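Local coordinates for halohydrin epoxidase A (PDB 4Z9F), which probably catalyses the reversible loss of hydrogen halide from halohydrins to give epoxides, on a Rossmann-type short-chain dehydrogenase/reductase-like fold, at residues His8-Ala13 against Asp32-Asp37; Asp80-Pro85 against Phe103-Ile108; Gly126-Phe131 against Ala224-Ala229. The protein carries 1 engineered substitution. All blocks are in the same frame, centred on the assembly; numbering follows the deposited sequence.

Contact 1: residues His8-Ala13 against Asp32-Asp37; sequences HARHFA and DASFAD. Engineered in segment 32-37: Ser34 (natural residue Thr).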
ATOM      1  N   HIS C   8      17.600  23.058  -3.836  1.00 25.78           N
ATOM      2  CA  HIS C   8      16.599  24.035  -3.383  1.00 28.52           C
ATOM      3  C   HIS C   8      16.772  24.364  -1.902  1.00 25.44           C
ATOM      4  O   HIS C   8      15.841  24.279  -1.098  1.00 26.50           O
ATOM      5  CB  HIS C   8      15.192  23.527  -3.684  1.00 23.78           C
ATOM      6  CG  HIS C   8      14.928  23.324  -5.143  1.00 26.44           C
ATOM      7  ND1 HIS C   8      14.715  24.371  -6.014  1.00 23.34           N
ATOM      8  CD2 HIS C   8      14.831  22.194  -5.882  1.00 27.01           C
ATOM      9  CE1 HIS C   8      14.498  23.894  -7.226  1.00 23.97           C
ATOM     10  NE2 HIS C   8      14.559  22.576  -7.174  1.00 26.45           N
ATOM     11  N   ALA C   9      18.005  24.760  -1.548  1.00 22.62           N
ATOM     12  CA  ALA C   9      18.430  24.800  -0.153  1.00 22.74           C
ATOM     13  C   ALA C   9      17.649  25.794   0.696  1.00 22.88           C
ATOM     14  O   ALA C   9      17.683  25.696   1.928  1.00 24.15           O
ATOM     15  CB  ALA C   9      19.925  25.125  -0.068  1.00 23.71           C
ATOM     16  N   ARG C  10      16.956  26.749   0.090  1.00 21.51           N
ATOM     17  CA  ARG C  10      16.233  27.752   0.863  1.00 26.51           C
ATOM     18  C   ARG C  10      14.760  27.411   1.043  1.00 28.70           C
ATOM     19  O   ARG C  10      14.014  28.210   1.621  1.00 27.41           O
ATOM     20  CB  ARG C  10      16.390  29.120   0.203  1.00 28.39           C
ATOM     21  CG  ARG C  10      17.856  29.527   0.095  1.00 31.42           C
ATOM     22  CD  ARG C  10      18.035  30.792  -0.694  1.00 36.92           C
ATOM     23  NE  ARG C  10      17.678  31.971   0.081  1.00 45.30           N
ATOM     24  CZ  ARG C  10      17.912  33.215  -0.320  1.00 48.84           C
ATOM     25  NH1 ARG C  10      18.507  33.429  -1.487  1.00 48.13           N
ATOM     26  NH2 ARG C  10      17.555  34.239   0.445  1.00 49.48           N
ATOM     27  N   HIS C  11      14.329  26.236   0.589  1.00 23.44           N
ATOM     28  CA  HIS C  11      12.915  25.922   0.498  1.00 22.94           C
ATOM     29  C   HIS C  11      12.642  24.542   1.079  1.00 27.16           C
ATOM     30  O   HIS C  11      13.559  23.738   1.274  1.00 25.69           O
ATOM     31  CB  HIS C  11      12.446  25.987  -0.955  1.00 24.12           C
ATOM     32  CG  HIS C  11      12.667  27.323  -1.590  1.00 24.49           C
ATOM     33  ND1 HIS C  11      11.771  28.361  -1.465  1.00 25.76           N
ATOM     34  CD2 HIS C  11      13.693  27.798  -2.334  1.00 26.64           C
ATOM     35  CE1 HIS C  11      12.232  29.418  -2.110  1.00 28.11           C
ATOM     36  NE2 HIS C  11      13.395  29.102  -2.650  1.00 28.93           N
ATOM     37  N   PHE C  12      11.357  24.293   1.374  1.00 24.42           N
ATOM     38  CA  PHE C  12      10.889  22.970   1.790  1.00 22.90           C
ATOM     39  C   PHE C  12      11.758  22.400   2.918  1.00 23.10           C
ATOM     40  O   PHE C  12      11.892  23.010   3.985  1.00 22.79           O
ATOM     41  CB  PHE C  12      10.870  22.049   0.562  1.00 25.25           C
ATOM     42  CG  PHE C  12       9.893  20.898   0.649  1.00 24.10           C
ATOM     43  CD1 PHE C  12       8.920  20.846   1.637  1.00 21.48           C
ATOM     44  CD2 PHE C  12       9.962  19.861  -0.268  1.00 19.62           C
ATOM     45  CE1 PHE C  12       8.030  19.781   1.697  1.00 23.84           C
ATOM     46  CE2 PHE C  12       9.077  18.798  -0.213  1.00 21.19           C
ATOM     47  CZ  PHE C  12       8.108  18.754   0.777  1.00 23.17           C
ATOM     48  N   ALA C  13      12.368  21.243   2.698  1.00 21.84           N
ATOM     49  CA  ALA C  13      13.221  20.635   3.704  1.00 19.17           C
ATOM     50  C   ALA C  13      14.668  21.101   3.624  1.00 21.08           C
ATOM     51  O   ALA C  13      15.502  20.614   4.397  1.00 21.99           O
ATOM     52  CB  ALA C  13      13.168  19.105   3.586  1.00 19.98           C
ATOM     53  N   ASP C  32      20.338  26.384  -5.311  1.00 31.98           N
ATOM     54  CA  ASP C  32      19.098  27.136  -5.170  1.00 28.69           C
ATOM     55  C   ASP C  32      18.925  27.995  -6.412  1.00 31.05           C
ATOM     56  O   ASP C  32      19.909  28.399  -7.042  1.00 33.59           O
ATOM     57  CB  ASP C  32      19.095  27.990  -3.898  1.00 29.45           C
ATOM     58  CG  ASP C  32      17.706  28.524  -3.554  1.00 30.81           C
ATOM     59  OD1 ASP C  32      17.466  29.739  -3.739  1.00 28.89           O
ATOM     60  OD2 ASP C  32      16.849  27.722  -3.105  1.00 30.37           O
ATOM     61  N   ALA C  33      17.668  28.247  -6.777  1.00 28.05           N
ATOM     62  CA  ALA C  33      17.404  29.092  -7.940  1.00 32.54           C
ATOM     63  C   ALA C  33      17.984  30.486  -7.755  1.00 37.15           C
ATOM     64  O   ALA C  33      18.418  31.116  -8.729  1.00 35.56           O
ATOM     65  CB  ALA C  33      15.902  29.179  -8.207  1.00 37.19           C
ATOM     66  N   SER C  34      18.010  30.977  -6.516  1.00 32.10           N
ATOM     67  CA  SER C  34      18.478  32.332  -6.262  1.00 34.44           C
ATOM     68  C   SER C  34      19.986  32.449  -6.395  1.00 35.06           C
ATOM     69  O   SER C  34      20.508  33.566  -6.465  1.00 40.17           O
ATOM     70  CB  SER C  34      18.052  32.782  -4.868  1.00 36.54           C
ATOM     71  OG  SER C  34      18.767  32.071  -3.872  1.00 33.27           O
ATOM     72  N   PHE C  35      20.694  31.328  -6.414  1.00 33.80           N
ATOM     73  CA  PHE C  35      22.146  31.362  -6.492  1.00 35.34           C
ATOM     74  C   PHE C  35      22.649  31.686  -7.891  1.00 30.55           C
ATOM     75  O   PHE C  35      23.864  31.730  -8.102  1.00 32.81           O
ATOM     76  CB  PHE C  35      22.728  30.028  -6.016  1.00 31.93           C
ATOM     77  CG  PHE C  35      22.526  29.761  -4.546  1.00 30.18           C
ATOM     78  CD1 PHE C  35      22.876  28.531  -3.998  1.00 30.60           C
ATOM     79  CD2 PHE C  35      21.980  30.724  -3.713  1.00 32.30           C
ATOM     80  CE1 PHE C  35      22.700  28.275  -2.639  1.00 29.85           C
ATOM     81  CE2 PHE C  35      21.795  30.471  -2.362  1.00 30.99           C
ATOM     82  CZ  PHE C  35      22.152  29.244  -1.825  1.00 33.23           C
ATOM     83  N   ALA C  36      21.759  31.904  -8.858  1.00 34.81           N
ATOM     84  CA  ALA C  36      22.220  32.435 -10.134  1.00 35.97           C
ATOM     85  C   ALA C  36      22.869  33.800  -9.961  1.00 41.15           C
ATOM     86  O   ALA C  36      23.627  34.235 -10.836  1.00 45.69           O
ATOM     87  CB  ALA C  36      21.064  32.524 -11.127  1.00 37.92           C
ATOM     88  N   ASP C  37      22.603  34.467  -8.838  1.00 36.62           N
ATOM     89  CA  ASP C  37      23.161  35.776  -8.526  1.00 43.21           C
ATOM     90  C   ASP C  37      24.300  35.631  -7.521  1.00 38.37           C
ATOM     91  O   ASP C  37      24.078  35.199  -6.385  1.00 38.72           O
ATOM     92  CB  ASP C  37      22.083  36.704  -7.971  1.00 40.93           C
ATOM     93  CG  ASP C  37      22.599  38.102  -7.733  1.00 45.98           C
ATOM     94  OD1 ASP C  37      22.850  38.455  -6.560  1.00 42.86           O
ATOM     95  OD2 ASP C  37      22.772  38.837  -8.729  1.00 47.59           O
TER
HETATM   96  O   HOH W   1      15.395  27.063  -5.731  1.00 24.18           O
HETATM   97  O   HOH W   2      15.116  31.004  -3.884  1.00 29.14           O

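Contact 2: residues Asp80-Pro85 against Phe103-Ile108; sequences DYIPRP and FEALSI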
ATOM      1  N   ASP C  80      13.155  18.469  -3.801  1.00 22.00           N
ATOM      2  CA  ASP C  80      12.414  19.043  -4.910  1.00 22.03           C
ATOM      3  C   ASP C  80      11.129  19.694  -4.413  1.00 24.23           C
ATOM      4  O   ASP C  80      10.502  19.215  -3.466  1.00 24.08           O
ATOM      5  CB  ASP C  80      12.126  17.966  -5.953  1.00 21.63           C
ATOM      6  CG  ASP C  80      13.407  17.287  -6.432  1.00 25.51           C
ATOM      7  OD1 ASP C  80      14.143  17.927  -7.215  1.00 24.85           O
ATOM      8  OD2 ASP C  80      13.697  16.144  -6.003  1.00 21.91           O
ATOM      9  N   TYR C  81      10.765  20.808  -5.044  1.00 24.71           N
ATOM     10  CA  TYR C  81       9.592  21.580  -4.660  1.00 23.82           C
ATOM     11  C   TYR C  81       9.196  22.438  -5.850  1.00 24.94           C
ATOM     12  O   TYR C  81       9.973  22.624  -6.789  1.00 24.98           O
ATOM     13  CB  TYR C  81       9.867  22.438  -3.419  1.00 24.99           C
ATOM     14  CG  TYR C  81      10.184  23.883  -3.751  1.00 26.46           C
ATOM     15  CD1 TYR C  81       9.256  24.891  -3.505  1.00 28.93           C
ATOM     16  CD2 TYR C  81      11.393  24.236  -4.338  1.00 27.84           C
ATOM     17  CE1 TYR C  81       9.533  26.215  -3.822  1.00 25.96           C
ATOM     18  CE2 TYR C  81      11.678  25.554  -4.649  1.00 25.97           C
ATOM     19  CZ  TYR C  81      10.748  26.536  -4.386  1.00 26.92           C
ATOM     20  OH  TYR C  81      11.028  27.842  -4.706  1.00 27.95           O
ATOM     21  N   ILE C  82       7.960  22.923  -5.828  1.00 25.51           N
ATOM     22  CA  ILE C  82       7.511  23.869  -6.844  1.00 28.47           C
ATOM     23  C   ILE C  82       6.893  25.043  -6.089  1.00 28.70           C
ATOM     24  O   ILE C  82       6.315  24.841  -5.009  1.00 28.06           O
ATOM     25  CB  ILE C  82       6.555  23.208  -7.858  1.00 25.75           C
ATOM     26  CG1 ILE C  82       6.296  24.136  -9.053  1.00 31.27           C
ATOM     27  CG2 ILE C  82       5.244  22.764  -7.191  1.00 27.94           C
ATOM     28  CD1 ILE C  82       5.700  23.446 -10.267  1.00 28.06           C
ATOM     29  N   PRO C  83       7.062  26.282  -6.559  1.00 25.87           N
ATOM     30  CA  PRO C  83       6.506  27.426  -5.821  1.00 28.74           C
ATOM     31  C   PRO C  83       4.992  27.323  -5.698  1.00 27.68           C
ATOM     32  O   PRO C  83       4.283  27.056  -6.674  1.00 28.70           O
ATOM     33  CB  PRO C  83       6.932  28.633  -6.670  1.00 29.41           C
ATOM     34  CG  PRO C  83       8.224  28.187  -7.307  1.00 27.95           C
ATOM     35  CD  PRO C  83       8.000  26.716  -7.616  1.00 29.53           C
ATOM     36  N   ARG C  84       4.505  27.502  -4.475  1.00 29.42           N
ATOM     37  CA  ARG C  84       3.078  27.612  -4.218  1.00 31.70           C
ATOM     38  C   ARG C  84       2.476  28.711  -5.074  1.00 31.78           C
ATOM     39  O   ARG C  84       3.178  29.641  -5.465  1.00 29.78           O
ATOM     40  CB  ARG C  84       2.828  27.912  -2.748  1.00 30.88           C
ATOM     41  CG  ARG C  84       3.412  26.893  -1.835  1.00 29.60           C
ATOM     42  CD  ARG C  84       3.155  27.290  -0.406  1.00 31.32           C
ATOM     43  NE  ARG C  84       1.731  27.332  -0.087  1.00 29.91           N
ATOM     44  CZ  ARG C  84       1.255  27.579   1.134  1.00 34.33           C
ATOM     45  NH1 ARG C  84       2.091  27.800   2.139  1.00 26.77           N
ATOM     46  NH2 ARG C  84      -0.055  27.604   1.355  1.00 32.48           N
ATOM     47  N   PRO C  85       1.168  28.614  -5.363  1.00 31.38           N
ATOM     48  CA  PRO C  85       0.278  27.532  -4.929  1.00 28.79           C
ATOM     49  C   PRO C  85       0.189  26.419  -5.960  1.00 29.00           C
ATOM     50  O   PRO C  85      -0.861  25.778  -6.062  1.00 29.68           O
ATOM     51  CB  PRO C  85      -1.070  28.248  -4.783  1.00 29.42           C
ATOM     52  CG  PRO C  85      -1.036  29.240  -5.932  1.00 30.60           C
ATOM     53  CD  PRO C  85       0.426  29.667  -6.082  1.00 31.99           C
ATOM     54  N   PHE C 103       5.576  18.407 -13.402  1.00 24.93           N
ATOM     55  CA  PHE C 103       6.370  17.204 -13.602  1.00 20.36           C
ATOM     56  C   PHE C 103       7.845  17.539 -13.748  1.00 26.90           C
ATOM     57  O   PHE C 103       8.702  16.815 -13.228  1.00 23.09           O
ATOM     58  CB  PHE C 103       5.857  16.431 -14.813  1.00 26.69           C
ATOM     59  CG  PHE C 103       4.661  15.588 -14.504  1.00 25.84           C
ATOM     60  CD1 PHE C 103       3.391  16.131 -14.545  1.00 26.17           C
ATOM     61  CD2 PHE C 103       4.813  14.261 -14.122  1.00 23.13           C
ATOM     62  CE1 PHE C 103       2.285  15.360 -14.242  1.00 24.98           C
ATOM     63  CE2 PHE C 103       3.708  13.485 -13.823  1.00 24.30           C
ATOM     64  CZ  PHE C 103       2.445  14.039 -13.884  1.00 20.72           C
ATOM     65  N   GLU C 104       8.156  18.651 -14.419  1.00 21.89           N
ATOM     66  CA  GLU C 104       9.552  19.041 -14.583  1.00 24.85           C
ATOM     67  C   GLU C 104      10.229  19.210 -13.231  1.00 21.52           C
ATOM     68  O   GLU C 104      11.298  18.641 -12.987  1.00 22.71           O
ATOM     69  CB  GLU C 104       9.658  20.329 -15.396  1.00 23.42           C
ATOM     70  CG  GLU C 104      11.076  20.614 -15.892  1.00 24.79           C
ATOM     71  CD  GLU C 104      11.522  19.666 -16.987  1.00 29.47           C
ATOM     72  OE1 GLU C 104      12.745  19.409 -17.094  1.00 30.44           O
ATOM     73  OE2 GLU C 104      10.661  19.182 -17.753  1.00 29.58           O
ATOM     74  N   ALA C 105       9.596  19.954 -12.317  1.00 24.83           N
ATOM     75  CA  ALA C 105      10.241  20.254 -11.038  1.00 19.38           C
ATOM     76  C   ALA C 105      10.251  19.048 -10.102  1.00 24.16           C
ATOM     77  O   ALA C 105      11.201  18.859  -9.326  1.00 21.38           O
ATOM     78  CB  ALA C 105       9.543  21.440 -10.356  1.00 21.18           C
ATOM     79  N   LEU C 106       9.195  18.235 -10.131  1.00 21.82           N
ATOM     80  CA  LEU C 106       9.044  17.205  -9.114  1.00 24.32           C
ATOM     81  C   LEU C 106       9.414  15.809  -9.589  1.00 20.18           C
ATOM     82  O   LEU C 106       9.640  14.936  -8.743  1.00 22.66           O
ATOM     83  CB  LEU C 106       7.603  17.191  -8.587  1.00 21.92           C
ATOM     84  CG  LEU C 106       7.119  18.562  -8.115  1.00 21.66           C
ATOM     85  CD1 LEU C 106       5.693  18.438  -7.661  1.00 22.32           C
ATOM     86  CD2 LEU C 106       8.021  19.105  -6.997  1.00 19.54           C
ATOM     87  N   SER C 107       9.512  15.591 -10.905  1.00 21.79           N
ATOM     88  CA  SER C 107       9.761  14.259 -11.446  1.00 22.25           C
ATOM     89  C   SER C 107      10.951  14.235 -12.396  1.00 24.31           C
ATOM     90  O   SER C 107      11.814  13.360 -12.282  1.00 24.33           O
ATOM     91  CB  SER C 107       8.517  13.742 -12.165  1.00 24.72           C
ATOM     92  OG  SER C 107       7.365  13.930 -11.349  1.00 25.10           O
ATOM     93  N   ILE C 108      10.998  15.163 -13.353  1.00 20.70           N
ATOM     94  CA  ILE C 108      12.075  15.126 -14.340  1.00 21.51           C
ATOM     95  C   ILE C 108      13.384  15.618 -13.733  1.00 21.95           C
ATOM     96  O   ILE C 108      14.431  14.971 -13.875  1.00 24.42           O
ATOM     97  CB  ILE C 108      11.690  15.928 -15.589  1.00 20.38           C
ATOM     98  CG1 ILE C 108      10.417  15.363 -16.217  1.00 18.05           C
ATOM     99  CG2 ILE C 108      12.830  15.882 -16.610  1.00 25.76           C
ATOM    100  CD1 ILE C 108      10.583  13.992 -16.838  1.00 21.54           C
TER

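Contact 3: residues Gly126-Phe131 against Ala224-Ala229; sequences GASVIF and ASRRAA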
ATOM      1  N   GLY C 126      29.724   4.296  -3.259  1.00 24.98           N
ATOM      2  CA  GLY C 126      28.373   4.420  -2.750  1.00 23.98           C
ATOM      3  C   GLY C 126      28.118   5.776  -2.114  1.00 25.68           C
ATOM      4  O   GLY C 126      29.007   6.620  -1.974  1.00 24.30           O
ATOM      5  N   ALA C 127      26.858   5.951  -1.709  1.00 18.77           N
ATOM      6  CA  ALA C 127      26.371   7.192  -1.125  1.00 18.34           C
ATOM      7  C   ALA C 127      24.908   7.015  -0.748  1.00 20.46           C
ATOM      8  O   ALA C 127      24.312   5.969  -1.028  1.00 24.71           O
ATOM      9  CB  ALA C 127      26.508   8.377  -2.083  1.00 20.49           C
ATOM     10  N   SER C 128      24.327   8.028  -0.115  1.00 21.14           N
ATOM     11  CA  SER C 128      22.894   8.064   0.138  1.00 20.02           C
ATOM     12  C   SER C 128      22.262   9.151  -0.720  1.00 22.84           C
ATOM     13  O   SER C 128      22.796  10.257  -0.846  1.00 22.12           O
ATOM     14  CB  SER C 128      22.589   8.313   1.618  1.00 17.93           C
ATOM     15  OG  SER C 128      23.116   7.290   2.438  1.00 23.14           O
ATOM     16  N   VAL C 129      21.136   8.822  -1.338  1.00 20.48           N
ATOM     17  CA  VAL C 129      20.378   9.767  -2.126  1.00 18.18           C
ATOM     18  C   VAL C 129      18.990   9.776  -1.500  1.00 25.38           C
ATOM     19  O   VAL C 129      18.280   8.759  -1.537  1.00 18.45           O
ATOM     20  CB  VAL C 129      20.340   9.389  -3.614  1.00 22.20           C
ATOM     21  CG1 VAL C 129      19.683  10.475  -4.433  1.00 20.68           C
ATOM     22  CG2 VAL C 129      21.766   9.112  -4.144  1.00 20.03           C
ATOM     23  N   ILE C 130      18.630  10.899  -0.876  1.00 21.29           N
ATOM     24  CA  ILE C 130      17.380  11.037  -0.135  1.00 21.11           C
ATOM     25  C   ILE C 130      16.491  12.003  -0.895  1.00 25.38           C
ATOM     26  O   ILE C 130      16.862  13.166  -1.097  1.00 22.66           O
ATOM     27  CB  ILE C 130      17.631  11.528   1.296  1.00 23.10           C
ATOM     28  CG1 ILE C 130      18.543  10.547   2.022  1.00 22.86           C
ATOM     29  CG2 ILE C 130      16.309  11.685   2.046  1.00 23.37           C
ATOM     30  CD1 ILE C 130      19.209  11.122   3.211  1.00 18.29           C
ATOM     31  N   PHE C 131      15.322  11.529  -1.318  1.00 20.34           N
ATOM     32  CA  PHE C 131      14.390  12.341  -2.082  1.00 20.47           C
ATOM     33  C   PHE C 131      13.323  12.879  -1.140  1.00 20.70           C
ATOM     34  O   PHE C 131      12.661  12.104  -0.439  1.00 22.85           O
ATOM     35  CB  PHE C 131      13.759  11.527  -3.213  1.00 18.17           C
ATOM     36  CG  PHE C 131      14.725  11.165  -4.302  1.00 17.93           C
ATOM     37  CD1 PHE C 131      15.583  10.080  -4.164  1.00 19.74           C
ATOM     38  CD2 PHE C 131      14.760  11.898  -5.479  1.00 16.96           C
ATOM     39  CE1 PHE C 131      16.472   9.736  -5.188  1.00 15.50           C
ATOM     40  CE2 PHE C 131      15.658  11.568  -6.499  1.00 21.84           C
ATOM     41  CZ  PHE C 131      16.507  10.484  -6.352  1.00 19.13           C
ATOM     42  N   ALA C 224      21.669   9.366   6.314  1.00 22.30           N
ATOM     43  CA  ALA C 224      22.989   9.624   5.735  1.00 21.08           C
ATOM     44  C   ALA C 224      24.100   8.828   6.406  1.00 20.95           C
ATOM     45  O   ALA C 224      25.149   8.617   5.785  1.00 21.76           O
ATOM     46  CB  ALA C 224      23.316  11.120   5.814  1.00 19.75           C
ATOM     47  N   SER C 225      23.897   8.388   7.655  1.00 18.04           N
ATOM     48  CA  SER C 225      24.907   7.644   8.405  1.00 21.48           C
ATOM     49  C   SER C 225      25.097   6.223   7.892  1.00 22.63           C
ATOM     50  O   SER C 225      26.135   5.611   8.169  1.00 24.17           O
ATOM     51  CB  SER C 225      24.519   7.571   9.885  1.00 24.69           C
ATOM     52  OG  SER C 225      23.574   6.523  10.116  1.00 24.13           O
ATOM     53  N   ARG C 226      24.104   5.682   7.191  1.00 18.63           N
ATOM     54  CA  ARG C 226      24.058   4.314   6.673  1.00 18.39           C
ATOM     55  C   ARG C 226      24.076   3.259   7.783  1.00 22.48           C
ATOM     56  O   ARG C 226      24.245   2.063   7.495  1.00 25.82           O
ATOM     57  CB  ARG C 226      25.201   4.048   5.673  1.00 22.68           C
ATOM     58  CG  ARG C 226      25.372   5.132   4.600  1.00 21.17           C
ATOM     59  CD  ARG C 226      26.457   4.766   3.547  1.00 23.70           C
ATOM     60  NE  ARG C 226      27.056   5.954   2.920  1.00 25.61           N
ATOM     61  CZ  ARG C 226      28.117   5.938   2.106  1.00 30.51           C
ATOM     62  NH1 ARG C 226      28.706   4.786   1.787  1.00 24.07           N
ATOM     63  NH2 ARG C 226      28.597   7.076   1.609  1.00 25.81           N
ATOM     64  N   ARG C 227      23.888   3.659   9.044  1.00 21.66           N
ATOM     65  CA  ARG C 227      23.929   2.708  10.150  1.00 19.67           C
ATOM     66  C   ARG C 227      22.788   1.698  10.103  1.00 18.51           C
ATOM     67  O   ARG C 227      22.911   0.632  10.713  1.00 19.10           O
ATOM     68  CB  ARG C 227      23.909   3.442  11.494  1.00 20.93           C
ATOM     69  CG  ARG C 227      25.165   4.289  11.743  1.00 22.00           C
ATOM     70  CD  ARG C 227      25.363   4.590  13.227  1.00 27.55           C
ATOM     71  NE  ARG C 227      24.214   5.281  13.785  1.00 33.25           N
ATOM     72  CZ  ARG C 227      23.478   4.839  14.796  1.00 28.19           C
ATOM     73  NH1 ARG C 227      23.774   3.699  15.415  1.00 28.43           N
ATOM     74  NH2 ARG C 227      22.445   5.560  15.205  1.00 33.17           N
ATOM     75  N   ALA C 228      21.684   2.017   9.419  1.00 20.40           N
ATOM     76  CA  ALA C 228      20.567   1.085   9.279  1.00 20.80           C
ATOM     77  C   ALA C 228      20.308   0.822   7.804  1.00 20.45           C
ATOM     78  O   ALA C 228      19.164   0.855   7.346  1.00 21.18           O
ATOM     79  CB  ALA C 228      19.306   1.625   9.959  1.00 19.14           C
ATOM     80  N   ALA C 229      21.368   0.532   7.056  1.00 17.98           N
ATOM     81  CA  ALA C 229      21.310   0.310   5.614  1.00 16.73           C
ATOM     82  C   ALA C 229      20.161  -0.586   5.137  1.00 17.25           C
ATOM     83  O   ALA C 229      19.621  -0.326   4.059  1.00 17.82           O
ATOM     84  CB  ALA C 229      22.638  -0.277   5.129  1.00 20.46           C
TER
HETATM   85  O   HOH W   3      30.613   8.012  -0.230  1.00 29.16           O
HETATM   86  O   HOH W   4      25.561   8.402   3.102  1.00 21.86           O

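Contact 1: residues His8-Ala13 against Asp32-Asp37
The hydroxyl of Ser34, an engineered residue, joins the two segments: it takes a hydrogen bond from Arg10 NH1 (NH1 to OG 2.8 Å), arriving near the guanidinium plane, and donates its own hydrogen bond to Asp32 OD1 (OG to OD1 2.7 Å) on the anti lone pair. Both segments are loops of the Rossmann-type fold, following strands 3-6 and 27-30, where dehydrogenase relatives usually seat a nicotinamide cofactor; halohydrin dehalogenases of this fold work without it. Arg10 NH1 also forms a salt bridge with Glu40. Asp32, its CG anti to the backbone N, is gripped at both oxygens. OD1 closes an Asx turn with Ser34 N, met from above the carboxylate plane, and a water also bound to His11 NE2 donates to it (water to Asp32 OD1 2.7 Å). Asp32 OD2 faces the type I turn His8-His11 and accepts a weak bond from Arg10 N (3.3 Å). A second water joins His8 ND1, Ala33 N and, weakly, Asp32 OD2.

The His11 imidazole meets the carboxylate by its edge, CD2 lying 3.2 Å from Asp32 OD2 with the planes only 12° apart. Arg10 crosses Asp32 at about a right angle, its CD 3.3 Å from Asp32 OD1; the bend at chi3 (77°) then turns the guanidinium toward Ser34. Asp32 CB sits over the centre of the Phe35 ring, 3.6 Å above its plane.

Contact 2: residues Asp80-Pro85 against Phe103-Ile108
Apolar packing carries most of this buried contact, in which the loop after strand 73-79 of the Rossmann-type sheet runs past the first half of helix 96-123. Leu106, with CG anti to its carbonyl carbon, turns CD2 against the loop backbone, 3.7 Å from Tyr81 C, while its other methyl, CD1, meets Ile82 CG2 at 4.4 Å. Ala105 points at the loop: its CB lies 4.3 Å from Ile82 CB and also touches the carbonyl of Tyr81. Ile82 continues along the same helix to Gln101 and Val102, and Leu106 also packs on Tyr147, Ala150 and Arg151 of helix 147-165.

Where Asp80 meets Ala105 O, its methylene CB comes nearest, at 3.6 Å, with OD1 of Asp80 3.7 Å from Ala105 O and no hydrogen bond between them. The carboxylate turns its OD2 to Ser78 OG, and the backbone carbonyl of Asp80 accepts from Arg151.

Within the helix a wider, pi-type turn alters the bonding. Phe103 O takes both Ser107 N (2.7 Å) and Ile108 N (2.8 Å). Pro110 has no N-H to give Leu106 O, four residues back, and Thr154 OG1 bonds to that oxygen instead.

Ala105 O is buried with no partner in the model, beside an acid. Its lone pairs may mildly disfavour negative charge on Asp80, an effect that the hydrogen bond between Ser78 OG and Asp80 OD2 would tend to offset.

Contact 3: residues Gly126-Phe131 against Ala224-Ala229
Arg226 stretches its side chain back across the start of strand 127-132, extended from CG to NE, and lays one face of its guanidinium over the backbone of Ala127. Ala127 CA sits toward the rim of that face, 3.5 Å from Arg226 NH2. Two waters lie in the guanidinium plane at its edge. One accepts from Arg226 NH2 (2.9 Å) and donates to Gly126 O (2.7 Å), so arginine and strand are tied through the water rather than directly. The other accepts from Arg226 NE (2.9 Å) and meets Ala224 O; it also hydrogen-bonds Ser128 OG, 2.8 Å away. NH2 forms a salt bridge with Asp74 at the start of the adjacent strand 73-79, which helps to fix the rotation of the flat group.

The strand is one of the central members of the parallel sheet of this Rossmann-type fold, and the loop is the exit of helix 213-224, which packs on one face of that sheet. Ser128 and Ile130, two residues apart, both turn to this face. Ser128 holds OG anti to its carbonyl carbon, beside the backbone N (chi1 -61°), so that OG meets the aliphatic part of Arg226 at CG (3.8 Å) and reaches Ala224 CA at 4.0 Å. Further along, the tip of Ile130 meets the end of the helix, CD1 lying 4.3 Å from Ala224 N, and its side chain also touches Leu223.

The chain leaves the helix at Arg226, with a positive phi of 63°. Just ahead of it, Ser225 OG accepts from Arg227 N in an ST turn, and Arg227 itself packs on Ala218 of a neighbouring subunit.

Contacts 1 and 2 adjoin, their centres about 13 Å apart. Tyr81 bridges them: its ring stacks on His11, with OH 3.3 Å from His11 CE1, and meets His8 edge-to-face, while Phe12 CD2 lies 3.3 Å from Asp80 O. Contact 3 is about 23 Å from either, centre to centre, on the other side of the chain's centre, although helix 96-123 of contact 2 leads directly into its strand 127-132. Tyr147 and Arg151, which border contact 2, fit the Tyr-x-x-x-Arg pattern of halohydrin dehalogenases, so contacts 1 and 2 probably lie nearer the active site, with contact 3 at the opposite end of the central strands.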